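Long-range contacts in cyclic di-GMP receptor atypical PilZ domain-containing protein (Xanthomonas campestris pv. campestris, PDB 3RQA), which is of unknown function but belongs to the atypical PilZ family of cyclic di-GMP receptors and assembles into a tetramer through a helical bundle: residues Asp21-Glu26 with His175-His180; Val104-Arg109 with Leu159-Leu164; Gly125-Gln130 with Leu141-Leu146. One frame throughout, in Å; residues are numbered along the deposited sequence.

Interaction 1: Asp21-Glu26 with His175-His180; sequences DTLSCE and HLFRLH
The side chain of L23 illustrates how one branched residue can bridge successive turns of a helix. Its CB points toward helix segment 175-180, and CG is anti to the backbone N (chi1 -153°), which carries the two methyls over the helix. CD1 reaches the helix backbone, 3.6 Å from CA of F177, and also touches CB of L176 and the F177 ring. The other methyl, CD2, goes one turn further and approaches CD2 of H180 obliquely at 3.7 Å.

Two residues on, C25 makes the second, more deeply buried touch. Its SG lies at the edge of the H180 imidazole, 5.2 Å from the ring centroid, and packs against CB of H180 at 4.0 Å. The same sulfur comes 4.4 Å from CD2 of L176. The backbone of C25 is meanwhile hydrogen-bonded to W106, so the sulfur stands on a residue already fixed in the sheet.

No hydrogen bond joins the two segments; further along the same helix, Q183 NE2 gives a weak one to E26 O. Between 21-26 and 175-180 the grip is van der Waals packing of methyls and a sulfur, with an edge-on sulfur-aromatic approach, so shape rather than directional bonding sets the fit.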
loop_
_atom_site.group_PDB
_atom_site.type_symbol
_atom_site.label_atom_id
_atom_site.label_comp_id
_atom_site.label_asym_id
_atom_site.label_seq_id
_atom_site.Cartn_x
_atom_site.Cartn_y
_atom_site.Cartn_z
ATOM N N ASP C 21 -34.891 -21.206 -10.423
ATOM C CA ASP C 21 -34.211 -21.508 -11.686
ATOM C C ASP C 21 -32.854 -20.832 -11.884
ATOM O O ASP C 21 -32.482 -20.475 -13.002
ATOM C CB ASP C 21 -35.120 -21.164 -12.881
ATOM C CG ASP C 21 -36.450 -21.909 -12.843
ATOM O OD1 ASP C 21 -36.474 -23.047 -12.342
ATOM O OD2 ASP C 21 -37.464 -21.365 -13.329
ATOM N N THR C 22 -32.118 -20.654 -10.799
ATOM C CA THR C 22 -30.798 -20.060 -10.887
ATOM C C THR C 22 -29.963 -20.546 -9.727
ATOM O O THR C 22 -30.488 -20.840 -8.654
ATOM C CB THR C 22 -30.847 -18.523 -10.863
ATOM O OG1 THR C 22 -29.541 -18.019 -11.156
ATOM C CG2 THR C 22 -31.289 -18.003 -9.497
ATOM N N LEU C 23 -28.659 -20.642 -9.952
ATOM C CA LEU C 23 -27.737 -21.106 -8.930
ATOM C C LEU C 23 -27.858 -20.192 -7.716
ATOM O O LEU C 23 -27.608 -18.990 -7.806
ATOM C CB LEU C 23 -26.306 -21.067 -9.460
ATOM C CG LEU C 23 -25.306 -22.044 -8.840
ATOM C CD1 LEU C 23 -23.894 -21.651 -9.255
ATOM C CD2 LEU C 23 -25.432 -22.039 -7.324
ATOM N N SER C 24 -28.261 -20.767 -6.589
ATOM C CA SER C 24 -28.410 -20.006 -5.351
ATOM C C SER C 24 -27.626 -20.734 -4.300
ATOM O O SER C 24 -27.857 -21.913 -4.075
ATOM C CB SER C 24 -29.878 -19.934 -4.925
ATOM O OG SER C 24 -30.644 -19.213 -5.873
ATOM N N CYS C 25 -26.704 -20.030 -3.658
ATOM C CA CYS C 25 -25.867 -20.636 -2.631
ATOM C C CYS C 25 -26.179 -20.120 -1.230
ATOM O O CYS C 25 -26.396 -18.918 -1.022
ATOM C CB CYS C 25 -24.386 -20.384 -2.945
ATOM S SG CYS C 25 -23.851 -20.965 -4.571
ATOM N N GLU C 26 -26.203 -21.052 -0.278
ATOM C CA GLU C 26 -26.458 -20.749 1.126
ATOM C C GLU C 26 -25.109 -20.838 1.821
ATOM O O GLU C 26 -24.567 -21.926 1.968
ATOM C CB GLU C 26 -27.410 -21.791 1.717
ATOM C CG GLU C 26 -27.683 -21.663 3.217
ATOM C CD GLU C 26 -28.697 -20.580 3.548
ATOM O OE1 GLU C 26 -29.147 -20.538 4.714
ATOM O OE2 GLU C 26 -29.046 -19.775 2.651
ATOM N N HIS C 175 -18.147 -16.457 -10.176
ATOM C CA HIS C 175 -17.837 -16.487 -8.753
ATOM C C HIS C 175 -18.738 -17.453 -7.991
ATOM O O HIS C 175 -18.256 -18.287 -7.220
ATOM C CB HIS C 175 -17.959 -15.094 -8.135
ATOM C CG HIS C 175 -17.605 -15.068 -6.683
ATOM N ND1 HIS C 175 -16.304 -15.176 -6.238
ATOM C CD2 HIS C 175 -18.383 -15.044 -5.575
ATOM C CE1 HIS C 175 -16.299 -15.224 -4.917
ATOM N NE2 HIS C 175 -17.547 -15.147 -4.490
ATOM N N LEU C 176 -20.047 -17.338 -8.207
ATOM C CA LEU C 176 -20.999 -18.209 -7.533
ATOM C C LEU C 176 -20.775 -19.666 -7.940
ATOM O O LEU C 176 -20.759 -20.561 -7.087
ATOM C CB LEU C 176 -22.433 -17.794 -7.860
ATOM C CG LEU C 176 -22.933 -16.534 -7.148
ATOM C CD1 LEU C 176 -24.339 -16.181 -7.652
ATOM C CD2 LEU C 176 -22.946 -16.785 -5.644
ATOM N N PHE C 177 -20.588 -19.896 -9.236
ATOM C CA PHE C 177 -20.366 -21.251 -9.718
ATOM C C PHE C 177 -19.160 -21.855 -9.007
ATOM O O PHE C 177 -19.247 -22.965 -8.484
ATOM C CB PHE C 177 -20.162 -21.261 -11.233
ATOM C CG PHE C 177 -20.213 -22.630 -11.839
ATOM C CD1 PHE C 177 -19.075 -23.423 -11.894
ATOM C CD2 PHE C 177 -21.412 -23.141 -12.324
ATOM C CE1 PHE C 177 -19.127 -24.713 -12.427
ATOM C CE2 PHE C 177 -21.478 -24.426 -12.858
ATOM C CZ PHE C 177 -20.334 -25.214 -12.911
ATOM N N ARG C 178 -18.042 -21.128 -8.962
ATOM C CA ARG C 178 -16.853 -21.640 -8.268
ATOM C C ARG C 178 -17.142 -21.967 -6.798
ATOM O O ARG C 178 -16.833 -23.061 -6.329
ATOM C CB ARG C 178 -15.696 -20.639 -8.296
ATOM C CG ARG C 178 -15.092 -20.376 -9.649
ATOM C CD ARG C 178 -13.707 -19.774 -9.490
ATOM N NE ARG C 178 -13.481 -18.722 -10.469
ATOM C CZ ARG C 178 -13.957 -17.484 -10.358
ATOM N NH1 ARG C 178 -13.713 -16.585 -11.305
ATOM N NH2 ARG C 178 -14.657 -17.140 -9.284
ATOM N N LEU C 179 -17.715 -21.011 -6.073
ATOM C CA LEU C 179 -18.020 -21.223 -4.662
ATOM C C LEU C 179 -18.815 -22.498 -4.460
ATOM O O LEU C 179 -18.594 -23.237 -3.500
ATOM C CB LEU C 179 -18.828 -20.050 -4.091
ATOM C CG LEU C 179 -18.124 -18.728 -3.793
ATOM C CD1 LEU C 179 -19.082 -17.811 -3.044
ATOM C CD2 LEU C 179 -16.883 -18.981 -2.958
ATOM N N HIS C 180 -19.744 -22.747 -5.377
ATOM C CA HIS C 180 -20.602 -23.913 -5.294
ATOM C C HIS C 180 -19.866 -25.243 -5.453
ATOM O O HIS C 180 -20.052 -26.157 -4.644
ATOM C CB HIS C 180 -21.725 -23.809 -6.330
ATOM C CG HIS C 180 -22.699 -24.944 -6.272
ATOM N ND1 HIS C 180 -22.400 -26.205 -6.739
ATOM C CD2 HIS C 180 -23.943 -25.025 -5.742
ATOM C CE1 HIS C 180 -23.416 -27.015 -6.496
ATOM N NE2 HIS C 180 -24.364 -26.324 -5.890
#

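Interaction 2: Val104-Arg109 with Leu159-Leu164; sequences VHWSVR and LRFAPL
F161, R109 and V108 bury the most surface here, and they show how a backbone bond and an aromatic wedge can share one junction. R109 contributes through its backbone: its carbonyl O accepts from the N of F161 at 2.8 Å, with the donor in the carbonyl plane and an N-H...O angle of 150°. A water donates to the same R109 O at 2.9 Å and also to the O of F161 at 2.8 Å, so the carbonyl is gripped twice. The guanidinium turns elsewhere, with its NH1 giving a hydrogen bond to A20 O.

F161 has CG beside its backbone N (chi1 -53°), which turns the ring's edge to the turn 107-109. There the carbonyl oxygens of S107 and V108 sit at the ring edge, the former 3.4 Å from CE2 of F161. CZ of F161 meets NE1 of W106 at 3.5 Å, a rim-to-rim pair with planes at 78°. V108 is reached from the other segment by L164, whose CD1 lies 3.5 Å from V108 O.

An ST turn shapes this corner, S107 OG accepting from R109 N at 3.0 Å while also hydrogen-bonded to L18 O. Strand 110-115 lies between strands 101-107 and 155-161 in the sheet, and the contact closes over the hairpin turn that leads into it, a corner of the six-stranded antiparallel barrel of this PilZ domain.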
loop_
_atom_site.group_PDB
_atom_site.type_symbol
_atom_site.label_atom_id
_atom_site.label_comp_id
_atom_site.label_asym_id
_atom_site.label_seq_id
_atom_site.Cartn_x
_atom_site.Cartn_y
_atom_site.Cartn_z
ATOM N N VAL C 104 -26.279 -16.390 4.599
ATOM C CA VAL C 104 -26.992 -15.705 3.533
ATOM C C VAL C 104 -27.305 -16.668 2.386
ATOM O O VAL C 104 -26.714 -17.743 2.292
ATOM C CB VAL C 104 -26.140 -14.523 2.983
ATOM C CG1 VAL C 104 -25.630 -13.674 4.134
ATOM C CG2 VAL C 104 -24.959 -15.052 2.163
ATOM N N HIS C 105 -28.253 -16.276 1.538
ATOM C CA HIS C 105 -28.625 -17.056 0.373
ATOM C C HIS C 105 -28.341 -16.102 -0.775
ATOM O O HIS C 105 -29.042 -15.104 -0.971
ATOM C CB HIS C 105 -30.101 -17.452 0.404
ATOM C CG HIS C 105 -30.391 -18.732 -0.320
ATOM N ND1 HIS C 105 -31.614 -19.006 -0.891
ATOM C CD2 HIS C 105 -29.612 -19.812 -0.566
ATOM C CE1 HIS C 105 -31.576 -20.198 -1.460
ATOM N NE2 HIS C 105 -30.371 -20.707 -1.277
ATOM N N TRP C 106 -27.309 -16.433 -1.536
ATOM C CA TRP C 106 -26.822 -15.599 -2.625
ATOM C C TRP C 106 -26.954 -16.174 -4.040
ATOM O O TRP C 106 -26.540 -17.304 -4.304
ATOM C CB TRP C 106 -25.349 -15.295 -2.317
ATOM C CG TRP C 106 -24.673 -14.242 -3.115
ATOM C CD1 TRP C 106 -25.252 -13.308 -3.926
ATOM C CD2 TRP C 106 -23.270 -13.953 -3.105
ATOM N NE1 TRP C 106 -24.298 -12.450 -4.418
ATOM C CE2 TRP C 106 -23.071 -12.824 -3.930
ATOM C CE3 TRP C 106 -22.161 -14.539 -2.478
ATOM C CZ2 TRP C 106 -21.798 -12.265 -4.145
ATOM C CZ3 TRP C 106 -20.895 -13.985 -2.694
ATOM C CH2 TRP C 106 -20.727 -12.860 -3.520
ATOM N N SER C 107 -27.529 -15.381 -4.941
ATOM C CA SER C 107 -27.672 -15.760 -6.347
ATOM C C SER C 107 -27.230 -14.537 -7.158
ATOM O O SER C 107 -26.952 -13.482 -6.598
ATOM C CB SER C 107 -29.128 -16.112 -6.702
ATOM O OG SER C 107 -29.884 -14.954 -7.039
ATOM N N VAL C 108 -27.167 -14.690 -8.472
ATOM C CA VAL C 108 -26.763 -13.614 -9.355
ATOM C C VAL C 108 -27.769 -12.466 -9.312
ATOM O O VAL C 108 -27.420 -11.322 -9.580
ATOM C CB VAL C 108 -26.646 -14.126 -10.816
ATOM C CG1 VAL C 108 -28.008 -14.529 -11.333
ATOM C CG2 VAL C 108 -26.041 -13.060 -11.710
ATOM N N ARG C 109 -29.012 -12.781 -8.963
ATOM C CA ARG C 109 -30.088 -11.792 -8.907
ATOM C C ARG C 109 -30.156 -10.947 -7.644
ATOM O O ARG C 109 -30.510 -9.766 -7.696
ATOM C CB ARG C 109 -31.444 -12.474 -9.069
ATOM C CG ARG C 109 -31.637 -13.205 -10.378
ATOM C CD ARG C 109 -33.001 -13.870 -10.404
ATOM N NE ARG C 109 -33.103 -14.868 -11.460
ATOM C CZ ARG C 109 -33.764 -16.010 -11.328
ATOM N NH1 ARG C 109 -34.377 -16.287 -10.182
ATOM N NH2 ARG C 109 -33.798 -16.881 -12.332
ATOM N N LEU C 159 -32.956 -8.806 -0.936
ATOM C CA LEU C 159 -32.493 -7.712 -1.768
ATOM C C LEU C 159 -32.267 -8.163 -3.218
ATOM O O LEU C 159 -31.677 -9.214 -3.466
ATOM C CB LEU C 159 -31.184 -7.139 -1.216
ATOM C CG LEU C 159 -31.053 -6.543 0.195
ATOM C CD1 LEU C 159 -32.078 -5.452 0.394
ATOM C CD2 LEU C 159 -31.205 -7.618 1.236
ATOM N N ARG C 160 -32.734 -7.354 -4.164
ATOM C CA ARG C 160 -32.551 -7.646 -5.581
ATOM C C ARG C 160 -31.534 -6.638 -6.103
ATOM O O ARG C 160 -31.756 -5.428 -5.994
ATOM C CB ARG C 160 -33.864 -7.482 -6.347
ATOM C CG ARG C 160 -33.733 -7.841 -7.819
ATOM C CD ARG C 160 -34.347 -6.786 -8.702
ATOM N NE ARG C 160 -35.806 -6.790 -8.651
ATOM C CZ ARG C 160 -36.548 -5.705 -8.443
ATOM N NH1 ARG C 160 -35.965 -4.529 -8.256
ATOM N NH2 ARG C 160 -37.873 -5.795 -8.439
ATOM N N PHE C 161 -30.424 -7.128 -6.658
ATOM C CA PHE C 161 -29.385 -6.236 -7.168
ATOM C C PHE C 161 -29.898 -5.424 -8.350
ATOM O O PHE C 161 -30.727 -5.897 -9.123
ATOM C CB PHE C 161 -28.124 -7.015 -7.621
ATOM C CG PHE C 161 -27.566 -7.960 -6.574
ATOM C CD1 PHE C 161 -27.272 -7.510 -5.287
ATOM C CD2 PHE C 161 -27.339 -9.304 -6.883
ATOM C CE1 PHE C 161 -26.768 -8.381 -4.321
ATOM C CE2 PHE C 161 -26.835 -10.186 -5.928
ATOM C CZ PHE C 161 -26.550 -9.725 -4.645
ATOM N N ALA C 162 -29.417 -4.189 -8.462
ATOM C CA ALA C 162 -29.777 -3.340 -9.589
ATOM C C ALA C 162 -29.013 -3.998 -10.748
ATOM O O ALA C 162 -28.058 -4.736 -10.506
ATOM C CB ALA C 162 -29.279 -1.917 -9.356
ATOM N N PRO C 163 -29.422 -3.762 -12.006
ATOM C CA PRO C 163 -28.701 -4.392 -13.121
ATOM C C PRO C 163 -27.197 -4.295 -12.952
ATOM O O PRO C 163 -26.666 -3.213 -12.723
ATOM C CB PRO C 163 -29.210 -3.624 -14.333
ATOM C CG PRO C 163 -30.637 -3.367 -13.952
ATOM C CD PRO C 163 -30.516 -2.912 -12.511
ATOM N N LEU C 164 -26.524 -5.437 -13.069
ATOM C CA LEU C 164 -25.078 -5.526 -12.903
ATOM C C LEU C 164 -24.250 -5.239 -14.150
ATOM O O LEU C 164 -23.036 -5.072 -14.055
ATOM C CB LEU C 164 -24.698 -6.921 -12.391
ATOM C CG LEU C 164 -25.364 -7.352 -11.079
ATOM C CD1 LEU C 164 -25.395 -8.857 -10.997
ATOM C CD2 LEU C 164 -24.619 -6.753 -9.897
HETATM O O HOH W 1 -31.054 -8.428 -10.158
#

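Interaction 3: Gly125-Gln130 with Leu141-Leu146; sequences GSVLLQ and LPADVL
The flat groups that meet here are peptide units, joined by four N-H...O=C bonds that differ in how each donor is set against the carbonyl plane. L141 N lies in the plane of the V127 carbonyl, 3.0 Å from its O. In return V127 N approaches L141 O at 2.9 Å from above that carbonyl's plane, 40° out of it. The second pair differs: A143 N stands above the plane of the G125 carbonyl, 2.8 Å from O, whereas G125 N comes nearly along the C=O axis of A143, 2.9 Å from its O.

Between these two hydrogen-bonded pairs, V127 with L141 and G125 with A143, lies the non-hydrogen-bonded pair of S126 and P142. P142 offers no N-H, but its CA makes a CA-H...O contact of 3.2 Å with G125 O. A pattern of alternate faces follows. V127, L141 and A143 share one face, where V127 CG2, anti to its own carbonyl carbon, meets A143 CB at 4.1 Å; G125 brings no side chain to it. On the other face S126 OG sits 3.8 Å from P142 CA, a buried hydroxyl with no polar partner in the model.

The segments belong to the hairpin of strands 124-129 and 139-150. Strand 155-161 continues the sheet beyond 141-146, its L159 and F161 receiving V127 and L141, while strand 24-34 bonds to the far side of 124-129 and closes the barrel; helix 12-19 packs on L146.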
loop_
_atom_site.group_PDB
_atom_site.type_symbol
_atom_site.label_atom_id
_atom_site.label_comp_id
_atom_site.label_asym_id
_atom_site.label_seq_id
_atom_site.Cartn_x
_atom_site.Cartn_y
_atom_site.Cartn_z
ATOM N N GLY C 125 -30.530 0.871 -1.517
ATOM C CA GLY C 125 -29.259 0.936 -0.819
ATOM C C GLY C 125 -28.179 0.052 -1.423
ATOM O O GLY C 125 -28.175 -0.228 -2.614
ATOM N N SER C 126 -27.253 -0.387 -0.589
ATOM C CA SER C 126 -26.180 -1.238 -1.061
ATOM C C SER C 126 -25.909 -2.433 -0.178
ATOM O O SER C 126 -25.826 -2.315 1.040
ATOM C CB SER C 126 -24.897 -0.432 -1.211
ATOM O OG SER C 126 -25.008 0.457 -2.308
ATOM N N VAL C 127 -25.800 -3.594 -0.807
ATOM C CA VAL C 127 -25.469 -4.821 -0.098
ATOM C C VAL C 127 -23.942 -4.797 0.014
ATOM O O VAL C 127 -23.261 -4.569 -0.985
ATOM C CB VAL C 127 -25.887 -6.071 -0.921
ATOM C CG1 VAL C 127 -25.162 -7.295 -0.421
ATOM C CG2 VAL C 127 -27.392 -6.273 -0.840
ATOM N N LEU C 128 -23.410 -4.979 1.218
ATOM C CA LEU C 128 -21.956 -5.015 1.411
ATOM C C LEU C 128 -21.573 -6.455 1.715
ATOM O O LEU C 128 -22.209 -7.112 2.540
ATOM C CB LEU C 128 -21.512 -4.086 2.550
ATOM C CG LEU C 128 -21.285 -2.623 2.134
ATOM C CD1 LEU C 128 -22.594 -2.020 1.631
ATOM C CD2 LEU C 128 -20.764 -1.818 3.318
ATOM N N LEU C 129 -20.539 -6.940 1.029
ATOM C CA LEU C 129 -20.091 -8.317 1.174
ATOM C C LEU C 129 -18.566 -8.443 1.097
ATOM O O LEU C 129 -17.926 -7.756 0.299
ATOM C CB LEU C 129 -20.696 -9.133 0.031
ATOM C CG LEU C 129 -21.686 -10.289 0.164
ATOM C CD1 LEU C 129 -22.831 -9.953 1.101
ATOM C CD2 LEU C 129 -22.205 -10.604 -1.244
ATOM N N GLN C 130 -17.988 -9.318 1.914
ATOM C CA GLN C 130 -16.543 -9.562 1.847
ATOM C C GLN C 130 -16.457 -10.934 1.195
ATOM O O GLN C 130 -16.560 -11.959 1.866
ATOM C CB GLN C 130 -15.882 -9.616 3.226
ATOM C CG GLN C 130 -14.362 -9.719 3.132
ATOM C CD GLN C 130 -13.688 -9.916 4.480
ATOM O OE1 GLN C 130 -14.061 -9.294 5.463
ATOM N NE2 GLN C 130 -12.676 -10.776 4.519
ATOM N N LEU C 141 -22.837 -3.808 -3.829
ATOM C CA LEU C 141 -23.792 -3.929 -4.917
ATOM C C LEU C 141 -25.109 -3.191 -4.643
ATOM O O LEU C 141 -25.860 -3.557 -3.734
ATOM C CB LEU C 141 -24.098 -5.409 -5.175
ATOM C CG LEU C 141 -22.914 -6.318 -5.541
ATOM C CD1 LEU C 141 -23.417 -7.740 -5.805
ATOM C CD2 LEU C 141 -22.204 -5.769 -6.762
ATOM N N PRO C 142 -25.389 -2.123 -5.406
ATOM C CA PRO C 142 -26.631 -1.363 -5.231
ATOM C C PRO C 142 -27.799 -2.347 -5.332
ATOM O O PRO C 142 -27.779 -3.244 -6.173
ATOM C CB PRO C 142 -26.601 -0.385 -6.395
ATOM C CG PRO C 142 -25.136 -0.074 -6.509
ATOM C CD PRO C 142 -24.482 -1.441 -6.346
ATOM N N ALA C 143 -28.802 -2.189 -4.470
ATOM C CA ALA C 143 -29.945 -3.097 -4.474
ATOM C C ALA C 143 -31.204 -2.484 -3.863
ATOM O O ALA C 143 -31.144 -1.470 -3.171
ATOM C CB ALA C 143 -29.587 -4.368 -3.723
ATOM N N ASP C 144 -32.343 -3.111 -4.131
ATOM C CA ASP C 144 -33.617 -2.662 -3.591
ATOM C C ASP C 144 -34.197 -3.776 -2.716
ATOM O O ASP C 144 -33.980 -4.967 -2.961
ATOM C CB ASP C 144 -34.596 -2.307 -4.715
ATOM C CG ASP C 144 -34.189 -1.041 -5.469
ATOM O OD1 ASP C 144 -35.003 -0.510 -6.259
ATOM O OD2 ASP C 144 -33.048 -0.571 -5.278
ATOM N N VAL C 145 -34.911 -3.383 -1.671
ATOM C CA VAL C 145 -35.523 -4.356 -0.781
ATOM C C VAL C 145 -36.821 -4.866 -1.407
ATOM O O VAL C 145 -37.744 -4.086 -1.650
ATOM C CB VAL C 145 -35.854 -3.725 0.594
ATOM C CG1 VAL C 145 -36.527 -4.758 1.493
ATOM C CG2 VAL C 145 -34.582 -3.188 1.241
ATOM N N LEU C 146 -36.875 -6.170 -1.678
ATOM C CA LEU C 146 -38.061 -6.802 -2.252
ATOM C C LEU C 146 -39.003 -7.185 -1.117
ATOM O O LEU C 146 -40.215 -6.977 -1.201
ATOM C CB LEU C 146 -37.702 -8.088 -3.008
ATOM C CG LEU C 146 -36.911 -8.137 -4.315
ATOM C CD1 LEU C 146 -36.944 -9.571 -4.823
ATOM C CD2 LEU C 146 -37.513 -7.230 -5.356
#

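Overall arrangement
Taken together, the three contacts illustrate how chemistry follows position in a small barrel. Interactions 2 and 3 are buried and lie close, about 8 Å between centres; strand 155-161 of interaction 2 lies next to strand 139-150 of interaction 3 in the sheet, where R160 N probably bonds to D144 O at 2.9 Å. Interaction 1 is only partly buried and brings helix 165-185 against the barrel. It meets interaction 2 where L176 CD1 packs against V108 N, but does not touch interaction 3. The chemistry shifts accordingly, from regular backbone pairing in 125-130 with 141-146, through one backbone bond, a water and aromatic rims in interaction 2, to apolar and sulfur side chains packed on the helix's backbone and side chains.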